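Local coordinates for putative Lipoprotein (Shewanella oneidensis, PDB 3U24), which is of unknown function but binds zinc and calcium and belongs to the DUF885 family, in a clan of metallopeptidases, so that a peptidase-like activity is possible, at residues A[318-323]-A[379-384]; A[310-315]-A[398-403]. All blocks are in the same frame, centred on the assembly; numbering follows the deposited sequence.

Contact 1: A[318-323]-A[379-384]; sequences DFVSEV and VTPLDG. With ZN (zinc ion), chain J.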
loop_
_atom_site.group_PDB
_atom_site.type_symbol
_atom_site.label_atom_id
_atom_site.label_comp_id
_atom_site.label_asym_id
_atom_site.label_seq_id
_atom_site.Cartn_x
_atom_site.Cartn_y
_atom_site.Cartn_z
ATOM N N ASP A 318 16.480 -23.412 4.579
ATOM C CA ASP A 318 17.389 -22.350 5.000
ATOM C C ASP A 318 16.956 -20.926 4.638
ATOM O O ASP A 318 17.729 -20.010 4.773
ATOM C CB ASP A 318 18.783 -22.613 4.431
ATOM C CG ASP A 318 19.365 -23.917 4.939
ATOM O OD1 ASP A 318 19.063 -24.297 6.091
ATOM O OD2 ASP A 318 20.109 -24.563 4.171
ATOM N N PHE A 319 15.727 -20.749 4.194
ATOM C CA PHE A 319 15.275 -19.479 3.674
ATOM C C PHE A 319 15.444 -18.376 4.749
ATOM O O PHE A 319 16.085 -17.348 4.519
ATOM C CB PHE A 319 13.814 -19.586 3.211
ATOM C CG PHE A 319 13.282 -18.324 2.606
ATOM C CD1 PHE A 319 13.667 -17.930 1.349
ATOM C CD2 PHE A 319 12.378 -17.531 3.296
ATOM C CE1 PHE A 319 13.178 -16.748 0.787
ATOM C CE2 PHE A 319 11.882 -16.345 2.743
ATOM C CZ PHE A 319 12.298 -15.942 1.500
ATOM N N VAL A 320 14.884 -18.637 5.910
ATOM C CA VAL A 320 14.857 -17.680 7.039
ATOM C C VAL A 320 16.291 -17.391 7.546
ATOM O O VAL A 320 16.647 -16.268 7.712
ATOM C CB VAL A 320 13.914 -18.168 8.160
ATOM C CG1 VAL A 320 14.012 -17.270 9.374
ATOM C CG2 VAL A 320 12.451 -18.214 7.648
ATOM N N SER A 321 17.103 -18.408 7.751
ATOM C CA SER A 321 18.518 -18.235 8.055
ATOM C C SER A 321 19.289 -17.445 7.015
ATOM O O SER A 321 20.202 -16.699 7.391
ATOM C CB SER A 321 19.193 -19.592 8.134
ATOM O OG SER A 321 18.778 -20.210 9.306
ATOM N N GLU A 322 18.963 -17.609 5.724
ATOM C CA GLU A 322 19.708 -16.869 4.691
ATOM C C GLU A 322 19.393 -15.397 4.879
ATOM O O GLU A 322 20.292 -14.540 4.778
ATOM C CB GLU A 322 19.399 -17.355 3.271
ATOM C CG GLU A 322 20.083 -16.594 2.112
ATOM C CD GLU A 322 21.618 -16.623 2.177
ATOM O OE1 GLU A 322 22.171 -17.630 2.648
ATOM O OE2 GLU A 322 22.294 -15.635 1.787
ATOM N N VAL A 323 18.140 -15.112 5.220
ATOM C CA VAL A 323 17.740 -13.753 5.493
ATOM C C VAL A 323 18.467 -13.174 6.681
ATOM O O VAL A 323 18.969 -12.042 6.583
ATOM C CB VAL A 323 16.214 -13.591 5.672
ATOM C CG1 VAL A 323 15.891 -12.130 5.928
ATOM C CG2 VAL A 323 15.459 -14.044 4.411
ATOM N N VAL A 379 9.332 -12.700 7.933
ATOM C CA VAL A 379 9.778 -13.480 6.791
ATOM C C VAL A 379 9.066 -14.812 6.928
ATOM O O VAL A 379 9.256 -15.492 7.944
ATOM C CB VAL A 379 11.294 -13.706 6.861
ATOM C CG1 VAL A 379 11.727 -14.760 5.859
ATOM C CG2 VAL A 379 12.029 -12.392 6.617
ATOM N N THR A 380 8.226 -15.168 5.958
ATOM C CA THR A 380 7.435 -16.405 6.062
ATOM C C THR A 380 8.225 -17.637 5.682
ATOM O O THR A 380 8.602 -17.753 4.496
ATOM C CB THR A 380 6.168 -16.390 5.184
ATOM O OG1 THR A 380 5.444 -15.188 5.475
ATOM C CG2 THR A 380 5.276 -17.650 5.481
ATOM N N PRO A 381 8.456 -18.565 6.675
ATOM C CA PRO A 381 9.002 -19.860 6.259
ATOM C C PRO A 381 8.087 -20.546 5.212
ATOM O O PRO A 381 6.873 -20.227 5.063
ATOM C CB PRO A 381 9.133 -20.682 7.588
ATOM C CG PRO A 381 8.369 -19.940 8.626
ATOM C CD PRO A 381 8.235 -18.506 8.148
ATOM N N LEU A 382 8.715 -21.442 4.464
ATOM C CA LEU A 382 8.042 -22.171 3.417
ATOM C C LEU A 382 7.657 -23.536 4.004
ATOM O O LEU A 382 8.343 -24.536 3.817
ATOM C CB LEU A 382 8.968 -22.259 2.204
ATOM C CG LEU A 382 9.601 -20.913 1.856
ATOM C CD1 LEU A 382 10.521 -21.004 0.657
ATOM C CD2 LEU A 382 8.504 -19.884 1.645
ATOM N N ASP A 383 6.590 -23.517 4.792
ATOM C CA ASP A 383 5.912 -24.715 5.288
ATOM C C ASP A 383 4.457 -24.488 4.929
ATOM O O ASP A 383 4.025 -23.332 4.784
ATOM C CB ASP A 383 6.059 -24.860 6.812
ATOM C CG ASP A 383 5.642 -23.578 7.595
ATOM O OD1 ASP A 383 6.548 -22.831 8.003
ATOM O OD2 ASP A 383 4.430 -23.308 7.809
ATOM N N GLY A 384 3.695 -25.561 4.792
ATOM C CA GLY A 384 2.279 -25.451 4.412
ATOM C C GLY A 384 2.118 -25.599 2.911
ATOM O O GLY A 384 1.403 -26.502 2.433
HETATM ZN ZN ZN J . 24.720 -15.475 0.876
HETATM O O HOH W 1 24.512 -17.399 -0.390
HETATM O O HOH W 2 24.714 -13.556 -0.833
#

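Contact 2: A[310-315]-A[398-403]; sequences STKHVK and NHWILQ. With ZN (zinc ion), chain I; ZN (zinc ion), chain E; ZN (zinc ion), chain G.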
loop_
_atom_site.group_PDB
_atom_site.type_symbol
_atom_site.label_atom_id
_atom_site.label_comp_id
_atom_site.label_asym_id
_atom_site.label_seq_id
_atom_site.Cartn_x
_atom_site.Cartn_y
_atom_site.Cartn_z
ATOM N N SER A 310 17.162 -18.450 -12.458
ATOM C CA SER A 310 16.242 -18.529 -11.341
ATOM C C SER A 310 16.316 -19.863 -10.621
ATOM O O SER A 310 15.801 -19.988 -9.514
ATOM C CB SER A 310 14.808 -18.328 -11.833
ATOM O OG SER A 310 14.693 -17.030 -12.412
ATOM N N THR A 311 16.909 -20.876 -11.249
ATOM C CA THR A 311 17.110 -22.114 -10.544
ATOM C C THR A 311 18.214 -22.054 -9.502
ATOM O O THR A 311 18.357 -22.979 -8.758
ATOM C CB THR A 311 17.380 -23.303 -11.496
ATOM O OG1 THR A 311 18.672 -23.138 -12.097
ATOM C CG2 THR A 311 16.254 -23.393 -12.576
ATOM N N LYS A 312 19.011 -20.994 -9.428
ATOM C CA LYS A 312 19.955 -20.886 -8.316
ATOM C C LYS A 312 19.247 -20.150 -7.191
ATOM O O LYS A 312 18.906 -18.959 -7.322
ATOM C CB LYS A 312 21.244 -20.163 -8.730
ATOM C CG LYS A 312 22.391 -20.221 -7.690
ATOM C CD LYS A 312 23.604 -19.370 -8.132
ATOM C CE LYS A 312 24.643 -19.153 -7.024
ATOM N NZ LYS A 312 25.247 -20.426 -6.537
ATOM N N HIS A 313 19.007 -20.833 -6.080
ATOM C CA HIS A 313 18.283 -20.216 -4.976
ATOM C C HIS A 313 18.639 -20.877 -3.714
ATOM O O HIS A 313 19.204 -21.970 -3.728
ATOM C CB HIS A 313 16.785 -20.291 -5.169
ATOM C CG HIS A 313 16.269 -21.690 -5.321
ATOM N ND1 HIS A 313 16.163 -22.524 -4.290
ATOM C CD2 HIS A 313 15.855 -22.393 -6.446
ATOM C CE1 HIS A 313 15.691 -23.706 -4.720
ATOM N NE2 HIS A 313 15.458 -23.603 -6.029
ATOM N N VAL A 314 18.317 -20.229 -2.600
ATOM C CA VAL A 314 18.594 -20.830 -1.311
ATOM C C VAL A 314 17.751 -22.086 -1.179
ATOM O O VAL A 314 16.650 -22.151 -1.735
ATOM C CB VAL A 314 18.337 -19.847 -0.122
ATOM C CG1 VAL A 314 16.855 -19.521 0.006
ATOM C CG2 VAL A 314 18.873 -20.452 1.165
ATOM N N LYS A 315 18.286 -23.083 -0.479
ATOM C CA LYS A 315 17.536 -24.286 -0.119
ATOM C C LYS A 315 16.376 -23.859 0.758
ATOM O O LYS A 315 16.519 -22.980 1.588
ATOM C CB LYS A 315 18.401 -25.320 0.642
ATOM C CG LYS A 315 19.112 -26.355 -0.233
ATOM C CD LYS A 315 20.218 -27.106 0.523
ATOM C CE LYS A 315 21.629 -26.554 0.213
ATOM N NZ LYS A 315 22.614 -26.729 1.328
ATOM N N ASN A 398 15.078 -15.796 -5.803
ATOM C CA ASN A 398 16.281 -16.549 -6.093
ATOM C C ASN A 398 17.581 -15.920 -5.496
ATOM O O ASN A 398 17.525 -15.004 -4.702
ATOM C CB ASN A 398 16.334 -16.743 -7.613
ATOM C CG ASN A 398 16.393 -15.430 -8.362
ATOM O OD1 ASN A 398 17.319 -14.655 -8.132
ATOM N ND2 ASN A 398 15.378 -15.144 -9.237
ATOM N N HIS A 399 18.750 -16.433 -5.836
ATOM C CA HIS A 399 20.010 -16.018 -5.188
ATOM C C HIS A 399 20.196 -14.516 -5.247
ATOM O O HIS A 399 20.656 -13.892 -4.288
ATOM C CB HIS A 399 21.178 -16.722 -5.889
ATOM C CG HIS A 399 22.545 -16.292 -5.401
ATOM N ND1 HIS A 399 23.050 -16.687 -4.200
ATOM C CD2 HIS A 399 23.517 -15.515 -5.996
ATOM C CE1 HIS A 399 24.260 -16.156 -4.037
ATOM N NE2 HIS A 399 24.541 -15.427 -5.132
ATOM N N TRP A 400 19.841 -13.921 -6.376
ATOM C CA TRP A 400 19.922 -12.478 -6.540
ATOM C C TRP A 400 18.736 -11.701 -6.017
ATOM O O TRP A 400 18.916 -10.686 -5.318
ATOM C CB TRP A 400 20.172 -12.138 -7.981
ATOM C CG TRP A 400 21.441 -12.798 -8.508
ATOM C CD1 TRP A 400 22.733 -12.316 -8.423
ATOM C CD2 TRP A 400 21.574 -14.101 -9.169
ATOM N NE1 TRP A 400 23.616 -13.181 -9.009
ATOM C CE2 TRP A 400 22.983 -14.264 -9.474
ATOM C CE3 TRP A 400 20.705 -15.105 -9.500
ATOM C CZ2 TRP A 400 23.478 -15.398 -10.083
ATOM C CZ3 TRP A 400 21.192 -16.218 -10.151
ATOM C CH2 TRP A 400 22.550 -16.362 -10.434
ATOM N N ILE A 401 17.527 -12.147 -6.320
ATOM C CA ILE A 401 16.347 -11.364 -5.990
ATOM C C ILE A 401 16.152 -11.318 -4.476
ATOM O O ILE A 401 15.670 -10.331 -3.964
ATOM C CB ILE A 401 15.077 -11.887 -6.692
ATOM C CG1 ILE A 401 15.132 -11.632 -8.214
ATOM C CG2 ILE A 401 13.801 -11.350 -6.070
ATOM C CD1 ILE A 401 15.235 -10.202 -8.685
ATOM N N LEU A 402 16.518 -12.372 -3.761
ATOM C CA LEU A 402 16.432 -12.374 -2.315
ATOM C C LEU A 402 17.281 -11.243 -1.676
ATOM O O LEU A 402 16.888 -10.662 -0.695
ATOM C CB LEU A 402 16.834 -13.743 -1.770
ATOM C CG LEU A 402 16.726 -13.910 -0.250
ATOM C CD1 LEU A 402 15.322 -13.494 0.251
ATOM C CD2 LEU A 402 17.120 -15.323 0.181
ATOM N N GLN A 403 18.428 -10.926 -2.283
ATOM C CA GLN A 403 19.305 -9.877 -1.789
ATOM C C GLN A 403 18.653 -8.504 -2.065
ATOM O O GLN A 403 18.546 -7.657 -1.184
ATOM C CB GLN A 403 20.663 -9.976 -2.473
ATOM C CG GLN A 403 21.465 -11.251 -2.194
ATOM C CD GLN A 403 22.791 -11.241 -2.966
ATOM O OE1 GLN A 403 23.633 -10.376 -2.724
ATOM N NE2 GLN A 403 22.970 -12.170 -3.907
HETATM ZN ZN ZN I . 22.086 -18.118 -2.505
HETATM ZN ZN ZN E . 15.190 -25.169 -7.159
HETATM ZN ZN ZN G . 26.309 -14.439 -5.479
HETATM O O HOH W 3 25.502 -12.358 -5.674
HETATM O O HOH W 4 26.812 -14.726 -7.608
HETATM O O HOH W 5 20.186 -17.342 -1.642
#

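Contact 1: A[318-323]-A[379-384]
V379 takes three side chains of 318-323 on its two methyls. CG1 comes at the F319 ring obliquely, 3.5 Å from F319 CE2, and also meets V320 CG2 at 4.0 Å as the two valines slide past each other in opposite directions. CG2 points at V323, tip to tip, with V323 CG1 3.9 Å from V379 CG2. F319 can reach across because its CG is anti to the backbone N (chi1 -178°), which carries the ring out from the helix. Here the first turn of helix 319-337 packs on the chain as it leaves strand 376-379, the middle strand of a small three-stranded mixed sheet. T380 has its CB directed away from the helix, and its OG1 is hydrogen-bonded to T353 OG1; its carbonyl O comes within 4.0 Å of F319 CD2, an oblique van der Waals contact. P381 then sets its ring beside the helix, P381 CB 4.1 Å from V320 CG2. L382 brings CD1 to within 4.3 Å of F319 CG, again obliquely to the ring, while its carbonyl O takes a hydrogen bond from R316 NE. An alanine in place of F319 would probably open a gap between V379 CG1 and L382 CD1, both of which would lose the ring they rest on. From the same helical turn E322 points elsewhere, its OE2 binding a zinc ion at a rather long 2.6 Å and also hydrogen-bonded to Q326 NE2.

Contact 2: A[310-315]-A[398-403]
The backbones are joined where H399 N donates to K312 O, a 2.9 Å bond with an N-H...O angle of 156°, and they come closest one residue over, with H313 CA 4.3 Å from N398 CA. Past that bond the K312 side chain runs out alongside H399, pointing the same way. Its CE sits over the centre of the imidazole, 3.9 Å from the ring centroid, a CH-pi contact; Q403 NE2 lies over the opposite face, nearer the rim, so the ring is sandwiched. Both nitrogens of H399 bind zinc, ND1 one ion and NE2 another. K312 also crosses W400 at about a right angle, K312 CD 3.9 Å from W400 CH2. The segment 310-315 lies in the connection between helices 298-309 and 319-337, laid here against the turn that leads into helix 401-409, whose far end carries the zinc ligand H408. N398 makes a capping bond there: its CG lies between the backbone N and carbonyl carbon (chi1 61°), and OD1 accepts from I401 N at 3.1 Å and, weakly, from W400 N, while ND2 is hydrogen-bonded to R395 O. H313 rests its CB against the N398 backbone, but its ring turns off to a third zinc, NE2 to metal 1.9 Å, a site it shares with E391. The other nitrogen, H313 ND1, donates to V314 O at 2.6 Å, nearly straight (171°) and in the ring plane, which, with the zinc on NE2, holds the imidazole in its rotation. Further on, V314 CG1 meets L402 CD2 at 4.2 Å.

In the fold
Both segments of contact 1 fall, in sequence, between the two segments of contact 2, and the centres of the two contacts are about 13 Å apart. They share one apolar seam: F319 CD1 lies 3.8 Å from V314 CG1, F319 CE1 is 3.9 Å from L402 CD1, and E322 CG packs on L402 CD2 at 3.8 Å. Helix 401-409 therefore has helix 319-337 and the connection before it on one flank. Its last turn bears H408 and E409; a zinc ion is held by H408, H414 and E439, a two-histidine, one-glutamate set as in metallopeptidases of this clan, consistent with a catalytic centre. The V379 side chain of contact 1 is about 8 Å from that of E409.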